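Local coordinates for protein probable 2-hydroxyhepta-2,4-diene-1,7-dioate isomerase (Thermus thermophilus, PDB 2DFU) that probably isomerises 2-hydroxyhepta-2,4-diene-1,7-dioate as a metal-binding member of the fumarylacetoacetate hydrolase family, at residues Val51-Asn56 with Pro76-Lys81; Glu114-Val119 with Ala143-Ala148; Glu208-Ile213 with Asp223-Gly228. All coordinates share one frame; numbering follows the deposited sequence.

Contact 1: residues Val51-Asn56 with Pro76-Lys81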
ATOM      1  N   VAL A  51      -3.959   6.003   2.168  1.00 27.96           N
ATOM      2  CA  VAL A  51      -3.416   7.296   1.757  1.00 28.53           C
ATOM      3  C   VAL A  51      -3.579   8.311   2.884  1.00 29.93           C
ATOM      4  O   VAL A  51      -4.672   8.476   3.429  1.00 31.80           O
ATOM      5  CB  VAL A  51      -4.132   7.805   0.485  1.00 29.79           C
ATOM      6  CG1 VAL A  51      -3.439   9.037  -0.045  1.00 29.93           C
ATOM      7  CG2 VAL A  51      -4.145   6.710  -0.575  1.00 30.36           C
ATOM      8  N   CYS A  52      -2.497   8.999   3.237  1.00 29.99           N
ATOM      9  CA  CYS A  52      -2.568   9.952   4.336  1.00 30.45           C
ATOM     10  C   CYS A  52      -2.181  11.374   3.969  1.00 31.44           C
ATOM     11  O   CYS A  52      -1.304  11.600   3.143  1.00 31.85           O
ATOM     12  CB  CYS A  52      -1.680   9.472   5.478  1.00 29.78           C
ATOM     13  SG  CYS A  52      -1.730   7.684   5.706  1.00 34.55           S
ATOM     14  N   VAL A  53      -2.841  12.329   4.615  1.00 34.03           N
ATOM     15  CA  VAL A  53      -2.581  13.743   4.383  1.00 34.41           C
ATOM     16  C   VAL A  53      -1.595  14.274   5.408  1.00 35.63           C
ATOM     17  O   VAL A  53      -1.554  13.808   6.548  1.00 33.29           O
ATOM     18  CB  VAL A  53      -3.883  14.573   4.474  1.00 34.77           C
ATOM     19  CG1 VAL A  53      -3.572  16.061   4.375  1.00 34.26           C
ATOM     20  CG2 VAL A  53      -4.830  14.170   3.352  1.00 35.87           C
ATOM     21  N   GLY A  54      -0.784  15.240   4.991  1.00 36.93           N
ATOM     22  CA  GLY A  54       0.172  15.829   5.907  1.00 37.85           C
ATOM     23  C   GLY A  54      -0.512  16.940   6.688  1.00 39.40           C
ATOM     24  O   GLY A  54      -1.590  16.750   7.248  1.00 39.42           O
ATOM     25  N   ARG A  55       0.115  18.107   6.721  1.00 41.24           N
ATOM     26  CA  ARG A  55      -0.439  19.257   7.425  1.00 43.07           C
ATOM     27  C   ARG A  55      -1.837  19.538   6.888  1.00 40.82           C
ATOM     28  O   ARG A  55      -2.031  19.619   5.676  1.00 41.00           O
ATOM     29  CB  ARG A  55       0.467  20.466   7.192  1.00 46.67           C
ATOM     30  CG  ARG A  55       0.056  21.735   7.903  1.00 52.07           C
ATOM     31  CD  ARG A  55       1.042  22.841   7.565  1.00 57.98           C
ATOM     32  NE  ARG A  55       0.688  24.118   8.173  1.00 63.63           N
ATOM     33  CZ  ARG A  55       1.313  25.262   7.908  1.00 66.26           C
ATOM     34  NH1 ARG A  55       2.323  25.279   7.045  1.00 67.66           N
ATOM     35  NH2 ARG A  55       0.933  26.385   8.504  1.00 67.66           N
ATOM     36  N   ASN A  56      -2.818  19.670   7.776  1.00 40.47           N
ATOM     37  CA  ASN A  56      -4.174  19.945   7.316  1.00 41.31           C
ATOM     38  C   ASN A  56      -5.046  20.735   8.287  1.00 43.38           C
ATOM     39  O   ASN A  56      -6.228  20.955   8.029  1.00 43.91           O
ATOM     40  CB  ASN A  56      -4.882  18.642   6.936  1.00 38.58           C
ATOM     41  CG  ASN A  56      -6.086  18.886   6.047  1.00 37.98           C
ATOM     42  OD1 ASN A  56      -6.045  19.750   5.172  1.00 38.77           O
ATOM     43  ND2 ASN A  56      -7.158  18.132   6.261  1.00 35.27           N
ATOM     44  N   PRO A  76      -2.722  19.158  -1.087  1.00 46.97           N
ATOM     45  CA  PRO A  76      -2.581  18.247   0.052  1.00 44.02           C
ATOM     46  C   PRO A  76      -1.288  17.439  -0.065  1.00 41.02           C
ATOM     47  O   PRO A  76      -1.017  16.855  -1.110  1.00 39.87           O
ATOM     48  CB  PRO A  76      -3.815  17.353  -0.063  1.00 43.75           C
ATOM     49  CG  PRO A  76      -4.812  18.217  -0.787  1.00 44.73           C
ATOM     50  CD  PRO A  76      -3.963  18.886  -1.832  1.00 45.77           C
ATOM     51  N   GLY A  77      -0.476  17.434   0.987  1.00 40.59           N
ATOM     52  CA  GLY A  77       0.746  16.650   0.967  1.00 38.62           C
ATOM     53  C   GLY A  77       0.294  15.239   1.291  1.00 38.27           C
ATOM     54  O   GLY A  77      -0.531  15.059   2.188  1.00 39.41           O
ATOM     55  N   LEU A  78       0.808  14.238   0.582  1.00 37.38           N
ATOM     56  CA  LEU A  78       0.378  12.862   0.823  1.00 33.89           C
ATOM     57  C   LEU A  78       1.494  11.864   1.096  1.00 34.68           C
ATOM     58  O   LEU A  78       2.640  12.065   0.694  1.00 35.34           O
ATOM     59  CB  LEU A  78      -0.411  12.352  -0.383  1.00 33.22           C
ATOM     60  CG  LEU A  78      -1.601  13.159  -0.907  1.00 35.95           C
ATOM     61  CD1 LEU A  78      -2.020  12.595  -2.258  1.00 34.59           C
ATOM     62  CD2 LEU A  78      -2.760  13.109   0.075  1.00 32.60           C
ATOM     63  N   PHE A  79       1.146  10.787   1.793  1.00 32.71           N
ATOM     64  CA  PHE A  79       2.083   9.706   2.059  1.00 32.06           C
ATOM     65  C   PHE A  79       1.285   8.424   2.250  1.00 31.18           C
ATOM     66  O   PHE A  79       0.092   8.463   2.570  1.00 30.71           O
ATOM     67  CB  PHE A  79       2.989   9.992   3.271  1.00 32.19           C
ATOM     68  CG  PHE A  79       2.263  10.146   4.576  1.00 31.99           C
ATOM     69  CD1 PHE A  79       1.787  11.388   4.980  1.00 32.53           C
ATOM     70  CD2 PHE A  79       2.104   9.058   5.428  1.00 31.28           C
ATOM     71  CE1 PHE A  79       1.165  11.546   6.222  1.00 31.60           C
ATOM     72  CE2 PHE A  79       1.485   9.204   6.670  1.00 31.55           C
ATOM     73  CZ  PHE A  79       1.017  10.447   7.070  1.00 31.49           C
ATOM     74  N   LEU A  80       1.938   7.287   2.033  1.00 31.71           N
ATOM     75  CA  LEU A  80       1.275   5.990   2.145  1.00 30.36           C
ATOM     76  C   LEU A  80       1.661   5.181   3.372  1.00 29.52           C
ATOM     77  O   LEU A  80       2.720   5.374   3.965  1.00 29.26           O
ATOM     78  CB  LEU A  80       1.580   5.140   0.908  1.00 29.34           C
ATOM     79  CG  LEU A  80       1.244   5.727  -0.462  1.00 33.07           C
ATOM     80  CD1 LEU A  80       1.936   4.901  -1.544  1.00 33.03           C
ATOM     81  CD2 LEU A  80      -0.273   5.742  -0.677  1.00 34.51           C
ATOM     82  N   LYS A  81       0.772   4.268   3.736  1.00 29.33           N
ATOM     83  CA  LYS A  81       0.990   3.344   4.837  1.00 29.75           C
ATOM     84  C   LYS A  81       0.544   2.004   4.267  1.00 29.71           C
ATOM     85  O   LYS A  81      -0.427   1.938   3.512  1.00 28.43           O
ATOM     86  CB  LYS A  81       0.140   3.714   6.059  1.00 29.50           C
ATOM     87  CG  LYS A  81       0.687   4.880   6.874  1.00 30.50           C
ATOM     88  CD  LYS A  81      -0.350   5.414   7.859  1.00 34.16           C
ATOM     89  CE  LYS A  81      -0.090   4.998   9.299  1.00 35.12           C
ATOM     90  NZ  LYS A  81       0.952   5.814   9.981  1.00 28.22           N
TER
HETATM   91  O   HOH W   1      -0.670  18.844   3.245  1.00 46.08           O

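Contact 2: residues Glu114-Val119 with Ala143-Ala148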
ATOM      1  N   GLU A 114      -0.661  11.058  16.775  1.00 33.69           N
ATOM      2  CA  GLU A 114      -1.406  12.016  15.971  1.00 34.04           C
ATOM      3  C   GLU A 114      -2.822  11.465  15.762  1.00 34.24           C
ATOM      4  O   GLU A 114      -3.016  10.552  14.954  1.00 34.71           O
ATOM      5  CB  GLU A 114      -0.708  12.215  14.613  1.00 36.19           C
ATOM      6  CG  GLU A 114       0.649  12.918  14.690  1.00 38.84           C
ATOM      7  CD  GLU A 114       1.404  12.947  13.355  1.00 43.41           C
ATOM      8  OE1 GLU A 114       0.775  12.765  12.291  1.00 45.46           O
ATOM      9  OE2 GLU A 114       2.636  13.171  13.368  1.00 43.99           O
ATOM     10  N   GLY A 115      -3.801  11.998  16.499  1.00 31.14           N
ATOM     11  CA  GLY A 115      -5.174  11.539  16.357  1.00 30.72           C
ATOM     12  C   GLY A 115      -5.781  12.103  15.084  1.00 32.88           C
ATOM     13  O   GLY A 115      -5.563  13.270  14.779  1.00 31.51           O
ATOM     14  N   GLU A 116      -6.551  11.307  14.343  1.00 32.49           N
ATOM     15  CA  GLU A 116      -7.118  11.800  13.089  1.00 32.74           C
ATOM     16  C   GLU A 116      -8.450  11.191  12.684  1.00 32.35           C
ATOM     17  O   GLU A 116      -8.788  10.069  13.076  1.00 32.41           O
ATOM     18  CB  GLU A 116      -6.130  11.550  11.944  1.00 35.16           C
ATOM     19  CG  GLU A 116      -4.754  12.172  12.137  1.00 40.04           C
ATOM     20  CD  GLU A 116      -3.820  11.888  10.971  1.00 41.67           C
ATOM     21  OE1 GLU A 116      -4.318  11.579   9.867  1.00 41.08           O
ATOM     22  OE2 GLU A 116      -2.589  11.990  11.152  1.00 43.64           O
ATOM     23  N   LEU A 117      -9.204  11.940  11.886  1.00 30.14           N
ATOM     24  CA  LEU A 117     -10.472  11.446  11.365  1.00 28.81           C
ATOM     25  C   LEU A 117     -10.060  10.603  10.162  1.00 28.97           C
ATOM     26  O   LEU A 117      -9.230  11.032   9.358  1.00 28.28           O
ATOM     27  CB  LEU A 117     -11.360  12.594  10.889  1.00 28.81           C
ATOM     28  CG  LEU A 117     -12.593  12.154  10.083  1.00 28.70           C
ATOM     29  CD1 LEU A 117     -13.614  11.525  11.014  1.00 29.60           C
ATOM     30  CD2 LEU A 117     -13.207  13.349   9.374  1.00 29.47           C
ATOM     31  N   ALA A 118     -10.622   9.406  10.038  1.00 29.33           N
ATOM     32  CA  ALA A 118     -10.279   8.540   8.920  1.00 30.23           C
ATOM     33  C   ALA A 118     -11.486   8.274   8.025  1.00 30.31           C
ATOM     34  O   ALA A 118     -12.616   8.190   8.496  1.00 31.51           O
ATOM     35  CB  ALA A 118      -9.704   7.227   9.438  1.00 29.26           C
ATOM     36  N   VAL A 119     -11.242   8.146   6.726  1.00 30.01           N
ATOM     37  CA  VAL A 119     -12.323   7.888   5.794  1.00 28.74           C
ATOM     38  C   VAL A 119     -12.191   6.513   5.169  1.00 28.25           C
ATOM     39  O   VAL A 119     -11.096   6.093   4.807  1.00 29.49           O
ATOM     40  CB  VAL A 119     -12.342   8.929   4.658  1.00 29.37           C
ATOM     41  CG1 VAL A 119     -13.528   8.682   3.753  1.00 31.19           C
ATOM     42  CG2 VAL A 119     -12.398  10.321   5.231  1.00 29.46           C
ATOM     43  N   ALA A 143      -8.493   7.180  13.807  1.00 26.64           N
ATOM     44  CA  ALA A 143      -7.176   6.575  13.682  1.00 29.04           C
ATOM     45  C   ALA A 143      -6.135   7.311  14.491  1.00 29.91           C
ATOM     46  O   ALA A 143      -6.334   8.449  14.913  1.00 32.79           O
ATOM     47  CB  ALA A 143      -6.741   6.561  12.226  1.00 30.43           C
ATOM     48  N   VAL A 144      -5.024   6.631  14.723  1.00 29.67           N
ATOM     49  CA  VAL A 144      -3.890   7.230  15.394  1.00 29.90           C
ATOM     50  C   VAL A 144      -2.759   6.989  14.403  1.00 30.65           C
ATOM     51  O   VAL A 144      -2.398   5.845  14.134  1.00 32.30           O
ATOM     52  CB  VAL A 144      -3.532   6.536  16.719  1.00 29.57           C
ATOM     53  CG1 VAL A 144      -2.196   7.056  17.208  1.00 29.65           C
ATOM     54  CG2 VAL A 144      -4.601   6.786  17.752  1.00 29.34           C
ATOM     55  N   ASP A 145      -2.226   8.061  13.839  1.00 29.62           N
ATOM     56  CA  ASP A 145      -1.133   7.948  12.888  1.00 31.46           C
ATOM     57  C   ASP A 145       0.166   7.920  13.692  1.00 31.50           C
ATOM     58  O   ASP A 145       0.729   8.967  14.014  1.00 32.48           O
ATOM     59  CB  ASP A 145      -1.178   9.149  11.924  1.00 33.21           C
ATOM     60  CG  ASP A 145       0.035   9.230  11.003  1.00 35.17           C
ATOM     61  OD1 ASP A 145       0.859   8.292  10.993  1.00 36.28           O
ATOM     62  OD2 ASP A 145       0.165  10.245  10.285  1.00 34.20           O
ATOM     63  N   ILE A 146       0.617   6.720  14.053  1.00 30.69           N
ATOM     64  CA  ILE A 146       1.855   6.571  14.813  1.00 29.96           C
ATOM     65  C   ILE A 146       3.033   7.015  13.939  1.00 31.12           C
ATOM     66  O   ILE A 146       3.161   6.583  12.791  1.00 29.84           O
ATOM     67  CB  ILE A 146       2.064   5.111  15.253  1.00 29.61           C
ATOM     68  CG1 ILE A 146       0.920   4.676  16.175  1.00 26.42           C
ATOM     69  CG2 ILE A 146       3.414   4.966  15.956  1.00 26.84           C
ATOM     70  CD1 ILE A 146       0.936   5.343  17.543  1.00 27.72           C
ATOM     71  N   THR A 147       3.897   7.863  14.494  1.00 30.91           N
ATOM     72  CA  THR A 147       5.030   8.401  13.748  1.00 31.53           C
ATOM     73  C   THR A 147       6.391   8.315  14.449  1.00 33.29           C
ATOM     74  O   THR A 147       6.536   8.726  15.604  1.00 33.15           O
ATOM     75  CB  THR A 147       4.784   9.901  13.419  1.00 32.78           C
ATOM     76  OG1 THR A 147       3.532  10.048  12.742  1.00 33.34           O
ATOM     77  CG2 THR A 147       5.897  10.448  12.562  1.00 32.29           C
ATOM     78  N   ALA A 148       7.391   7.794  13.745  1.00 32.02           N
ATOM     79  CA  ALA A 148       8.737   7.725  14.298  1.00 33.03           C
ATOM     80  C   ALA A 148       9.458   8.928  13.680  1.00 35.07           C
ATOM     81  O   ALA A 148       9.978   8.852  12.565  1.00 34.25           O
ATOM     82  CB  ALA A 148       9.410   6.426  13.908  1.00 31.81           C
TER

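Contact 3: residues Glu208-Ile213 with Asp223-Gly228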
ATOM      1  N   GLU A 208     -12.315  17.458  -0.849  1.00 36.33           N
ATOM      2  CA  GLU A 208     -11.212  17.949  -1.674  1.00 37.53           C
ATOM      3  C   GLU A 208     -10.040  16.971  -1.674  1.00 37.23           C
ATOM      4  O   GLU A 208      -9.368  16.787  -2.690  1.00 36.90           O
ATOM      5  CB  GLU A 208     -10.742  19.317  -1.170  1.00 39.76           C
ATOM      6  CG  GLU A 208     -11.827  20.387  -1.208  1.00 43.95           C
ATOM      7  CD  GLU A 208     -11.352  21.742  -0.709  1.00 46.48           C
ATOM      8  OE1 GLU A 208     -10.764  21.815   0.391  1.00 45.40           O
ATOM      9  OE2 GLU A 208     -11.581  22.743  -1.419  1.00 50.84           O
ATOM     10  N   ILE A 209      -9.791  16.349  -0.526  1.00 36.02           N
ATOM     11  CA  ILE A 209      -8.708  15.387  -0.403  1.00 33.97           C
ATOM     12  C   ILE A 209      -8.961  14.172  -1.292  1.00 33.17           C
ATOM     13  O   ILE A 209      -8.092  13.771  -2.064  1.00 31.78           O
ATOM     14  CB  ILE A 209      -8.546  14.932   1.060  1.00 34.45           C
ATOM     15  CG1 ILE A 209      -8.013  16.101   1.889  1.00 32.55           C
ATOM     16  CG2 ILE A 209      -7.626  13.710   1.141  1.00 33.26           C
ATOM     17  CD1 ILE A 209      -7.946  15.829   3.374  1.00 33.33           C
ATOM     18  N   LEU A 210     -10.155  13.596  -1.186  1.00 33.24           N
ATOM     19  CA  LEU A 210     -10.504  12.429  -1.989  1.00 33.82           C
ATOM     20  C   LEU A 210     -10.446  12.768  -3.469  1.00 35.79           C
ATOM     21  O   LEU A 210      -9.938  11.984  -4.275  1.00 35.26           O
ATOM     22  CB  LEU A 210     -11.907  11.936  -1.641  1.00 34.36           C
ATOM     23  CG  LEU A 210     -12.138  11.441  -0.211  1.00 34.45           C
ATOM     24  CD1 LEU A 210     -13.607  11.108  -0.035  1.00 32.09           C
ATOM     25  CD2 LEU A 210     -11.266  10.222   0.077  1.00 31.45           C
ATOM     26  N   SER A 211     -10.977  13.938  -3.820  1.00 35.18           N
ATOM     27  CA  SER A 211     -10.991  14.399  -5.204  1.00 36.32           C
ATOM     28  C   SER A 211      -9.566  14.531  -5.733  1.00 36.00           C
ATOM     29  O   SER A 211      -9.245  14.042  -6.817  1.00 36.49           O
ATOM     30  CB  SER A 211     -11.695  15.758  -5.302  1.00 37.20           C
ATOM     31  OG  SER A 211     -11.626  16.279  -6.617  1.00 40.81           O
ATOM     32  N   TYR A 212      -8.721  15.206  -4.960  1.00 33.76           N
ATOM     33  CA  TYR A 212      -7.331  15.409  -5.336  1.00 34.11           C
ATOM     34  C   TYR A 212      -6.648  14.073  -5.604  1.00 34.61           C
ATOM     35  O   TYR A 212      -6.058  13.865  -6.666  1.00 34.71           O
ATOM     36  CB  TYR A 212      -6.585  16.157  -4.231  1.00 34.09           C
ATOM     37  CG  TYR A 212      -5.116  16.339  -4.535  1.00 38.79           C
ATOM     38  CD1 TYR A 212      -4.693  17.195  -5.554  1.00 38.86           C
ATOM     39  CD2 TYR A 212      -4.148  15.622  -3.833  1.00 37.97           C
ATOM     40  CE1 TYR A 212      -3.339  17.325  -5.865  1.00 40.58           C
ATOM     41  CE2 TYR A 212      -2.802  15.744  -4.133  1.00 39.60           C
ATOM     42  CZ  TYR A 212      -2.401  16.597  -5.149  1.00 41.69           C
ATOM     43  OH  TYR A 212      -1.061  16.714  -5.442  1.00 44.11           O
ATOM     44  N   ILE A 213      -6.734  13.164  -4.641  1.00 33.23           N
ATOM     45  CA  ILE A 213      -6.126  11.850  -4.787  1.00 31.65           C
ATOM     46  C   ILE A 213      -6.600  11.160  -6.061  1.00 31.55           C
ATOM     47  O   ILE A 213      -5.793  10.606  -6.800  1.00 30.40           O
ATOM     48  CB  ILE A 213      -6.459  10.939  -3.574  1.00 30.93           C
ATOM     49  CG1 ILE A 213      -5.811  11.503  -2.306  1.00 27.75           C
ATOM     50  CG2 ILE A 213      -5.969   9.521  -3.827  1.00 28.57           C
ATOM     51  CD1 ILE A 213      -6.319  10.859  -1.029  1.00 27.60           C
ATOM     52  N   ASP A 223     -10.679   1.306   0.804  1.00 30.83           N
ATOM     53  CA  ASP A 223      -9.360   1.908   1.014  1.00 29.75           C
ATOM     54  C   ASP A 223      -9.579   2.911   2.145  1.00 28.84           C
ATOM     55  O   ASP A 223     -10.697   3.383   2.351  1.00 28.10           O
ATOM     56  CB  ASP A 223      -8.871   2.669  -0.221  1.00 31.33           C
ATOM     57  CG  ASP A 223      -8.124   1.786  -1.198  1.00 33.62           C
ATOM     58  OD1 ASP A 223      -7.801   0.636  -0.843  1.00 32.77           O
ATOM     59  OD2 ASP A 223      -7.844   2.255  -2.319  1.00 35.27           O
ATOM     60  N   VAL A 224      -8.516   3.240   2.867  1.00 26.88           N
ATOM     61  CA  VAL A 224      -8.612   4.180   3.974  1.00 26.89           C
ATOM     62  C   VAL A 224      -7.828   5.455   3.658  1.00 26.33           C
ATOM     63  O   VAL A 224      -6.743   5.404   3.071  1.00 26.84           O
ATOM     64  CB  VAL A 224      -8.066   3.534   5.287  1.00 26.32           C
ATOM     65  CG1 VAL A 224      -7.968   4.565   6.389  1.00 24.64           C
ATOM     66  CG2 VAL A 224      -8.979   2.394   5.720  1.00 23.90           C
ATOM     67  N   VAL A 225      -8.388   6.599   4.024  1.00 24.29           N
ATOM     68  CA  VAL A 225      -7.717   7.876   3.790  1.00 25.20           C
ATOM     69  C   VAL A 225      -7.702   8.635   5.107  1.00 25.59           C
ATOM     70  O   VAL A 225      -8.751   8.780   5.743  1.00 27.09           O
ATOM     71  CB  VAL A 225      -8.468   8.723   2.724  1.00 28.68           C
ATOM     72  CG1 VAL A 225      -7.797  10.077   2.560  1.00 26.35           C
ATOM     73  CG2 VAL A 225      -8.496   7.980   1.383  1.00 27.73           C
ATOM     74  N   LEU A 226      -6.521   9.085   5.531  1.00 27.66           N
ATOM     75  CA  LEU A 226      -6.385   9.841   6.779  1.00 29.48           C
ATOM     76  C   LEU A 226      -6.408  11.330   6.441  1.00 31.44           C
ATOM     77  O   LEU A 226      -5.805  11.757   5.457  1.00 31.86           O
ATOM     78  CB  LEU A 226      -5.078   9.482   7.496  1.00 28.67           C
ATOM     79  CG  LEU A 226      -4.810   7.997   7.776  1.00 31.52           C
ATOM     80  CD1 LEU A 226      -3.651   7.877   8.770  1.00 31.59           C
ATOM     81  CD2 LEU A 226      -6.045   7.320   8.335  1.00 29.22           C
ATOM     82  N   THR A 227      -7.085  12.120   7.268  1.00 33.26           N
ATOM     83  CA  THR A 227      -7.230  13.547   7.003  1.00 34.30           C
ATOM     84  C   THR A 227      -6.376  14.552   7.790  1.00 36.43           C
ATOM     85  O   THR A 227      -6.764  15.713   7.933  1.00 38.32           O
ATOM     86  CB  THR A 227      -8.705  13.940   7.160  1.00 34.95           C
ATOM     87  OG1 THR A 227      -9.114  13.727   8.517  1.00 34.89           O
ATOM     88  CG2 THR A 227      -9.574  13.081   6.258  1.00 31.46           C
ATOM     89  N   GLY A 228      -5.219  14.137   8.293  1.00 35.56           N
ATOM     90  CA  GLY A 228      -4.386  15.076   9.034  1.00 36.37           C
ATOM     91  C   GLY A 228      -4.681  15.138  10.525  1.00 37.07           C
ATOM     92  O   GLY A 228      -5.697  14.624  10.988  1.00 37.56           O
TER

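Contact 1: residues Val51-Asn56 with Pro76-Lys81
Cys-52 lies over one face of the Phe-79 ring, its CB making a CH-pi contact. The CB of Cys-52 sits 3.4 Å from the Phe-79 ring centroid, displaced toward the CE2-CZ rim. Its SG, anti to the carbonyl carbon, stands more obliquely in a sulfur-aromatic contact and also touches Lys-81, with SG of Cys-52 to CD of Lys-81 at 3.4 Å. Phe-79 reaches Cys-52 by taking the crowded position between backbone N and carbonyl carbon (chi1 62°), which folds its ring back across the neighbouring strand. An alanine in place of Phe-79 would probably open a gap over Cys-52 CB and deprive Trp-158 of its edge-to-face ring partner. Beyond the sulfur, the bent Lys-81 chain carries NZ to a salt bridge with Asp-145 and a hydrogen bond to the carbonyl of Lys-162.

On the other side of the strand pair, Val-51, Val-53, Leu-78 and Leu-80 form an aliphatic face. The Leu-78 side chain lies at a slant to both valines, its CD2 4.1 Å from CG1 of Val-51 and 4.0 Å from CG2 of Val-53, whereas Leu-80 runs alongside Val-51 in the same direction. Val-159 of the second subunit packs on Leu-78 and Leu-80, and helix 206-214 on Val-51, Val-53 and Leu-78.

Two backbone bonds join Cys-52 and Phe-79, N of Cys-52 to O of Phe-79 measuring 2.7 Å. Past the strand end, N of Gly-54 reaches O of Gly-77 at 2.8 Å, and a water links Arg-55 O to Gly-77 N. The arrangement is an antiparallel strand pair, Cys-52 and Phe-79 forming its hydrogen-bonded pair between two non-hydrogen-bonded ones, within the fumarylacetoacetate hydrolase-type domain.

Contact 2: residues Glu114-Val119 with Ala143-Ala148
Ala-143 and Glu-116 form the hydrogen-bonded pair of an antiparallel strand pairing that brings together Glu-114, Glu-116 and Asp-145, the carboxylate trio that in fumarylacetoacetate hydrolase relatives binds a divalent metal; a like role is probable here. N of Glu-116 meets O of Ala-143 at 2.9 Å, and the return bond runs from N of Ala-143 to O of Glu-116. The methyl of Ala-143 lies 4.1 Å from CB of Ala-118, with Leu-226 and Leu-170 also against both alanines. Val-144 comes next, facing Gly-115 in a non-hydrogen-bonded pair.

At Asp-145 the backbone N donates to O of Glu-114, 2.8 Å away and nearly straight. CG is anti to the backbone N (chi1 172°), which brings OD2 close to both glutamates: OD2 of Asp-145 is 3.3 Å from OE1 of Glu-114 and 3.4 Å from OE2 of Glu-116. The Asp-145 plane is turned 73° from that of Glu-114. So close a gathering of acceptors would be expected to attract a cation; OD1 is taken by Lys-81, and OD2 forms a salt bridge with NZ of Lys-162.

Two residues on, Thr-147 lies at a slant to the Glu-114 side chain, and its OG1 is hydrogen-bonded to NZ of Lys-162. OG1 of Thr-147 also donates to O of Asp-145 at 3.3 Å, approaching from 51° above the carbonyl plane.

Contact 3: residues Glu208-Ile213 with Asp223-Gly228
Val-225 meets Ile-209, Leu-210 and Ile-213 without any ring or other planar side chain taking part, so no flat face or edge enters this contact; branched aliphatic groups make it. The two methyls of Val-225 divide the helix between them. CG1, anti to the backbone N (chi1 177°), goes to the two isoleucines, one turn apart: it is 3.9 Å from CG2 of Ile-209 and 4.0 Å from CD1 of Ile-213. The other methyl, CG2 of Val-225, lies 3.8 Å from CD2 of Leu-210.

The three helix residues approach in different ways. Ile-209 and Val-225 run antiparallel alongside one another, Leu-210 crosses the valine at a slant, and Ile-213 meets it tip to tip. Beside them CD1 of Ile-209 rests on CB of Thr-227 at 4.3 Å. The hydroxyl of Thr-227 is bound to O of Leu-117.

No hydrogen bond links the helix to the strand, and the axes of 208-213 and 224-226 stay 10.1 Å apart at 120°. Val-53 and Val-51 on the adjacent strand 50-53 continue the apolar surface beneath Ile-209 and Ile-213, while Val-137 and Met-125 also touch Leu-210. Away from this interface, Arg-160 of the second subunit packs on Tyr-212. This is helix-on-sheet packing, with helix 206-214 laid across one face of the central strands in the fumarylacetoacetate hydrolase-type domain.

Overall arrangement
Strand 224-226 ties the three contacts together: it pairs in parallel with 50-53 of contact 1 (Val-51 O to Leu-226 N, 2.9 Å) and antiparallel with 111-121 of contact 2 (Val-119 N to Val-225 O, 2.8 Å). The centres of contacts 1 and 3 lie about 8 Å apart, those of 2 and 3 about 13 Å. Helix 208-213 covers one face of these strands, whereas Leu-226 turns to the other, toward the acidic cluster of contact 2 that is the probable metal site. Contact 1 reaches that cluster too, through the salt bridge of Lys-81 NZ with Asp-145 OD1 at 2.7 Å.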